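Local coordinates for protein L-lysine 6-oxidase (Marinomonas mediterranea, PDB 3WEU) that oxidises the side-chain amine of free L-lysine with a cysteine tryptophylquinone cofactor, releasing hydrogen peroxide that kills bacteria, at residues A[58-72]-A[190-202]. Residues are numbered along the deposited sequence; the frame is centred on the assembly and turned at random. Where two conformers were deposited one is given.
Sequences RQGQVFKVFGASNEE and QGRLIVLGGYGFA
Gln-61 and Val-195 exchange two backbone hydrogen bonds as a hydrogen-bonded pair of antiparallel strands, 58-66 with 193-196, in the mixed sheet of the N-terminal domain. Phe-63 N continues the ladder to Leu-193 O (2.8 Å), whereas the return bond from Leu-193 N to Phe-63 O is weak. On the sheet side that carries Phe-63, methyls of Leu-193 and Val-195 approach its ring obliquely, Phe-63 CD1 lying 3.7 Å from Leu-193 CD2; Trp-85 of strand 80-91 touches both Phe-63 and Leu-193. On the other side, Val-62 CG2 touches Ile-194 CG1 in the non-hydrogen-bonded pair between.

Arginines lie beyond both ends of the paired stretch. The Arg-58 chain bends at chi3 (-65°), and its guanidinium lies between Leu-196 CB and the Tyr-199 ring, the two planes 27° apart. Arg-58 NH1 gives a nearly straight, in-plane bond to Gly-197 O (2.9 Å). Thr-19 and Thr-184 take further guanidinium bonds, and Glu-152 holds the Tyr-199 hydroxyl. A water bridges Gln-59 O and Gly-197 N where the direct ladder stops. At the far end, extended Arg-192 forms a side-on salt bridge with Glu-72: Arg-192 NE reaches Glu-72 OE2 on its syn side, somewhat out of plane (2.8 Å), and NH2 meets OE1 from above the carboxylate plane. Arg-192 NH1 salt-bridges Asp-188 and hydrogen-bonds Gln-190 OE1. Alternating hydrogen-bonded and non-hydrogen-bonded pairs mark an antiparallel ladder, through which strand 193-196 links 58-66 to 181-187.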
loop_
_atom_site.group_PDB
_atom_site.type_symbol
_atom_site.label_atom_id
_atom_site.label_comp_id
_atom_site.label_asym_id
_atom_site.label_seq_id
_atom_site.Cartn_x
_atom_site.Cartn_y
_atom_site.Cartn_z
ATOM N N ARG A 58 0.846 0.545 -34.653
ATOM C CA ARG A 58 -0.588 0.302 -34.796
ATOM C C ARG A 58 -0.888 -0.551 -36.011
ATOM O O ARG A 58 -0.172 -0.517 -37.014
ATOM C CB ARG A 58 -1.413 1.583 -34.916
ATOM C CG ARG A 58 -1.470 2.391 -33.638
ATOM C CD ARG A 58 -2.444 3.544 -33.777
ATOM N NE ARG A 58 -2.001 4.515 -34.779
ATOM C CZ ARG A 58 -2.662 5.639 -35.054
ATOM N NH1 ARG A 58 -3.832 5.899 -34.451
ATOM N NH2 ARG A 58 -2.186 6.454 -35.977
ATOM N N GLN A 59 -1.932 -1.374 -35.900
ATOM C CA GLN A 59 -2.518 -2.084 -37.032
ATOM C C GLN A 59 -3.806 -1.407 -37.376
ATOM O O GLN A 59 -4.686 -1.249 -36.519
ATOM C CB GLN A 59 -2.860 -3.522 -36.684
ATOM C CG GLN A 59 -3.674 -4.332 -37.689
ATOM C CD GLN A 59 -3.775 -5.804 -37.219
ATOM O OE1 GLN A 59 -2.769 -6.413 -37.025
ATOM N NE2 GLN A 59 -4.887 -6.254 -36.903
ATOM N N GLY A 60 -3.947 -1.090 -38.650
ATOM C CA GLY A 60 -5.144 -0.454 -39.147
ATOM C C GLY A 60 -5.996 -1.360 -39.928
ATOM O O GLY A 60 -5.489 -2.345 -40.487
ATOM N N GLN A 61 -7.320 -1.121 -39.914
ATOM C CA GLN A 61 -8.254 -1.861 -40.761
ATOM C C GLN A 61 -8.634 -1.099 -41.997
ATOM O O GLN A 61 -9.170 0.005 -41.889
ATOM C CB GLN A 61 -9.514 -2.194 -40.000
ATOM C CG GLN A 61 -10.574 -2.892 -40.793
ATOM C CD GLN A 61 -10.263 -4.367 -40.931
ATOM O OE1 GLN A 61 -10.262 -5.100 -39.955
ATOM N NE2 GLN A 61 -10.019 -4.797 -42.132
ATOM N N VAL A 62 -8.450 -1.732 -43.156
ATOM C CA VAL A 62 -9.012 -1.239 -44.433
ATOM C C VAL A 62 -10.432 -1.699 -44.548
ATOM O O VAL A 62 -10.739 -2.875 -44.297
ATOM C CB VAL A 62 -8.210 -1.762 -45.632
ATOM C CG1 VAL A 62 -8.821 -1.365 -46.966
ATOM C CG2 VAL A 62 -6.772 -1.293 -45.535
ATOM N N PHE A 63 -11.326 -0.786 -44.909
ATOM C CA PHE A 63 -12.672 -1.137 -45.273
ATOM C C PHE A 63 -12.892 -0.787 -46.736
ATOM O O PHE A 63 -12.351 0.228 -47.234
ATOM C CB PHE A 63 -13.715 -0.352 -44.474
ATOM C CG PHE A 63 -13.797 -0.667 -43.007
ATOM C CD1 PHE A 63 -12.968 -0.073 -42.134
ATOM C CD2 PHE A 63 -14.841 -1.464 -42.505
ATOM C CE1 PHE A 63 -13.065 -0.317 -40.772
ATOM C CE2 PHE A 63 -14.974 -1.692 -41.127
ATOM C CZ PHE A 63 -14.090 -1.114 -40.248
ATOM N N LYS A 64 -13.682 -1.609 -47.397
ATOM C CA LYS A 64 -14.006 -1.507 -48.843
ATOM C C LYS A 64 -15.528 -1.518 -48.952
ATOM O O LYS A 64 -16.230 -2.073 -48.080
ATOM C CB LYS A 64 -13.442 -2.642 -49.579
ATOM C CG LYS A 64 -11.915 -2.645 -49.538
ATOM C CD LYS A 64 -11.344 -3.768 -50.412
ATOM C CE LYS A 64 -9.853 -3.920 -50.150
ATOM N NZ LYS A 64 -9.272 -5.016 -50.996
ATOM N N VAL A 65 -16.035 -0.827 -49.966
ATOM C CA VAL A 65 -17.481 -0.764 -50.193
ATOM C C VAL A 65 -17.712 -1.328 -51.577
ATOM O O VAL A 65 -16.888 -1.147 -52.507
ATOM C CB VAL A 65 -18.040 0.661 -49.981
ATOM C CG1 VAL A 65 -17.273 1.642 -50.851
ATOM C CG2 VAL A 65 -19.543 0.742 -50.256
ATOM N N PHE A 66 -18.821 -2.065 -51.706
ATOM C CA PHE A 66 -19.111 -2.809 -52.917
ATOM C C PHE A 66 -20.504 -2.518 -53.411
ATOM O O PHE A 66 -21.408 -2.357 -52.598
ATOM C CB PHE A 66 -19.025 -4.311 -52.615
ATOM C CG PHE A 66 -17.655 -4.746 -52.232
ATOM C CD1 PHE A 66 -17.207 -4.570 -50.951
ATOM C CD2 PHE A 66 -16.780 -5.242 -53.177
ATOM C CE1 PHE A 66 -15.917 -4.971 -50.596
ATOM C CE2 PHE A 66 -15.482 -5.624 -52.818
ATOM C CZ PHE A 66 -15.060 -5.428 -51.529
ATOM N N GLY A 67 -20.683 -2.510 -54.731
ATOM C CA GLY A 67 -21.985 -2.260 -55.321
ATOM C C GLY A 67 -22.823 -3.521 -55.399
ATOM O O GLY A 67 -22.456 -4.592 -54.844
ATOM N N ALA A 68 -23.969 -3.379 -56.069
ATOM C CA ALA A 68 -25.084 -4.343 -55.963
ATOM C C ALA A 68 -24.672 -5.668 -56.576
ATOM O O ALA A 68 -25.104 -6.723 -56.109
ATOM C CB ALA A 68 -26.324 -3.821 -56.665
ATOM N N SER A 69 -23.785 -5.588 -57.569
ATOM C CA SER A 69 -23.225 -6.757 -58.240
ATOM C C SER A 69 -21.905 -7.189 -57.575
ATOM O O SER A 69 -21.106 -7.869 -58.182
ATOM C CB SER A 69 -22.934 -6.389 -59.669
ATOM O OG SER A 69 -21.942 -5.381 -59.690
ATOM N N ASN A 70 -21.676 -6.770 -56.333
ATOM C CA ASN A 70 -20.417 -7.073 -55.597
ATOM C C ASN A 70 -19.116 -6.608 -56.193
ATOM O O ASN A 70 -18.069 -7.129 -55.875
ATOM C CB ASN A 70 -20.332 -8.550 -55.257
ATOM C CG ASN A 70 -21.453 -8.969 -54.383
ATOM O OD1 ASN A 70 -21.801 -8.270 -53.428
ATOM N ND2 ASN A 70 -22.091 -10.085 -54.731
ATOM N N GLU A 71 -19.181 -5.565 -56.994
ATOM C CA GLU A 71 -17.994 -4.920 -57.505
ATOM C C GLU A 71 -17.598 -3.804 -56.532
ATOM O O GLU A 71 -18.445 -3.121 -55.986
ATOM C CB GLU A 71 -18.247 -4.343 -58.898
ATOM C CG GLU A 71 -18.346 -5.431 -59.966
ATOM C CD GLU A 71 -17.031 -5.637 -60.744
ATOM O OE1 GLU A 71 -17.075 -5.530 -62.003
ATOM O OE2 GLU A 71 -15.962 -5.898 -60.113
ATOM N N GLU A 72 -16.301 -3.658 -56.342
ATOM C CA GLU A 72 -15.768 -2.729 -55.445
ATOM C C GLU A 72 -16.001 -1.372 -56.062
ATOM O O GLU A 72 -15.697 -1.123 -57.230
ATOM C CB GLU A 72 -14.275 -2.933 -55.208
ATOM C CG GLU A 72 -13.811 -2.049 -54.038
ATOM C CD GLU A 72 -12.311 -2.012 -53.662
ATOM O OE1 GLU A 72 -11.435 -2.532 -54.399
ATOM O OE2 GLU A 72 -12.046 -1.429 -52.576
ATOM N N GLN A 190 -7.227 5.661 -53.254
ATOM C CA GLN A 190 -8.484 5.494 -53.982
ATOM C C GLN A 190 -9.716 5.711 -53.132
ATOM O O GLN A 190 -10.851 5.408 -53.566
ATOM C CB GLN A 190 -8.545 4.104 -54.613
ATOM C CG GLN A 190 -7.504 3.910 -55.716
ATOM C CD GLN A 190 -7.453 2.511 -56.272
ATOM O OE1 GLN A 190 -6.980 1.565 -55.639
ATOM N NE2 GLN A 190 -7.942 2.363 -57.502
ATOM N N GLY A 191 -9.540 6.255 -51.954
ATOM C CA GLY A 191 -10.696 6.621 -51.137
ATOM C C GLY A 191 -11.164 5.565 -50.151
ATOM O O GLY A 191 -12.171 5.813 -49.437
ATOM N N ARG A 192 -10.446 4.432 -50.039
ATOM C CA ARG A 192 -10.830 3.417 -49.074
ATOM C C ARG A 192 -10.529 3.918 -47.703
ATOM O O ARG A 192 -9.546 4.663 -47.480
ATOM C CB ARG A 192 -10.056 2.064 -49.281
ATOM C CG ARG A 192 -10.262 1.404 -50.637
ATOM C CD ARG A 192 -9.355 0.165 -50.800
ATOM N NE ARG A 192 -9.502 -0.387 -52.111
ATOM C CZ ARG A 192 -8.743 -0.027 -53.134
ATOM N NH1 ARG A 192 -7.702 0.767 -52.951
ATOM N NH2 ARG A 192 -8.976 -0.582 -54.306
ATOM N N LEU A 193 -11.337 3.474 -46.738
ATOM C CA LEU A 193 -11.115 3.846 -45.344
ATOM C C LEU A 193 -10.075 2.980 -44.642
ATOM O O LEU A 193 -10.056 1.757 -44.840
ATOM C CB LEU A 193 -12.436 3.721 -44.608
ATOM C CG LEU A 193 -12.386 3.865 -43.089
ATOM C CD1 LEU A 193 -12.013 5.247 -42.675
ATOM C CD2 LEU A 193 -13.745 3.510 -42.407
ATOM N N ILE A 194 -9.247 3.587 -43.837
ATOM C CA ILE A 194 -8.360 2.888 -42.902
ATOM C C ILE A 194 -8.620 3.426 -41.557
ATOM O O ILE A 194 -8.507 4.633 -41.326
ATOM C CB ILE A 194 -6.849 3.101 -43.270
ATOM C CG1 ILE A 194 -6.565 2.418 -44.574
ATOM C CG2 ILE A 194 -5.912 2.562 -42.174
ATOM C CD1 ILE A 194 -5.301 2.881 -45.300
ATOM N N VAL A 195 -9.009 2.567 -40.623
ATOM C CA VAL A 195 -9.145 3.011 -39.263
ATOM C C VAL A 195 -8.031 2.498 -38.393
ATOM O O VAL A 195 -7.737 1.318 -38.408
ATOM C CB VAL A 195 -10.454 2.504 -38.646
ATOM C CG1 VAL A 195 -10.600 3.028 -37.206
ATOM C CG2 VAL A 195 -11.640 2.873 -39.528
ATOM N N LEU A 196 -7.374 3.402 -37.697
ATOM C CA LEU A 196 -6.365 3.104 -36.752
ATOM C C LEU A 196 -6.928 3.515 -35.411
ATOM O O LEU A 196 -7.626 4.562 -35.297
ATOM C CB LEU A 196 -5.105 3.883 -37.088
ATOM C CG LEU A 196 -4.419 3.502 -38.397
ATOM C CD1 LEU A 196 -3.678 4.638 -39.040
ATOM C CD2 LEU A 196 -3.380 2.457 -38.114
ATOM N N GLY A 197 -6.655 2.705 -34.398
ATOM C CA GLY A 197 -7.184 2.888 -33.056
ATOM C C GLY A 197 -6.199 3.572 -32.147
ATOM O O GLY A 197 -5.315 4.277 -32.585
ATOM N N GLY A 198 -6.349 3.309 -30.866
ATOM C CA GLY A 198 -5.541 3.911 -29.814
ATOM C C GLY A 198 -4.059 3.628 -29.820
ATOM O O GLY A 198 -3.501 2.801 -30.611
ATOM N N TYR A 199 -3.439 4.310 -28.877
ATOM C CA TYR A 199 -2.041 4.355 -28.720
ATOM C C TYR A 199 -1.516 3.563 -27.526
ATOM O O TYR A 199 -0.295 3.511 -27.337
ATOM C CB TYR A 199 -1.612 5.804 -28.611
ATOM C CG TYR A 199 -1.858 6.597 -29.845
ATOM C CD1 TYR A 199 -3.051 7.341 -30.002
ATOM C CD2 TYR A 199 -0.978 6.516 -30.929
ATOM C CE1 TYR A 199 -3.283 8.063 -31.173
ATOM C CE2 TYR A 199 -1.218 7.206 -32.111
ATOM C CZ TYR A 199 -2.360 7.977 -32.235
ATOM O OH TYR A 199 -2.562 8.686 -33.375
ATOM N N GLY A 200 -2.417 2.927 -26.787
ATOM C CA GLY A 200 -2.094 2.197 -25.591
ATOM C C GLY A 200 -2.160 2.977 -24.281
ATOM O O GLY A 200 -1.709 2.490 -23.223
ATOM N N PHE A 201 -2.715 4.195 -24.350
ATOM C CA PHE A 201 -2.997 5.009 -23.159
ATOM C C PHE A 201 -3.677 4.182 -22.062
ATOM O O PHE A 201 -4.645 3.447 -22.304
ATOM C CB PHE A 201 -3.943 6.180 -23.530
ATOM C CG PHE A 201 -4.320 7.044 -22.362
ATOM C CD1 PHE A 201 -5.353 6.716 -21.519
ATOM C CD2 PHE A 201 -3.578 8.206 -22.115
ATOM C CE1 PHE A 201 -5.635 7.538 -20.390
ATOM C CE2 PHE A 201 -3.854 8.994 -21.011
ATOM C CZ PHE A 201 -4.875 8.664 -20.171
ATOM N N ALA A 202 -3.196 4.329 -20.851
ATOM C CA ALA A 202 -3.857 3.676 -19.683
ATOM C C ALA A 202 -3.359 4.435 -18.454
ATOM O O ALA A 202 -2.169 4.385 -18.090
ATOM C CB ALA A 202 -3.508 2.199 -19.611
HETATM O O HOH W 1 -4.608 0.704 -34.837
#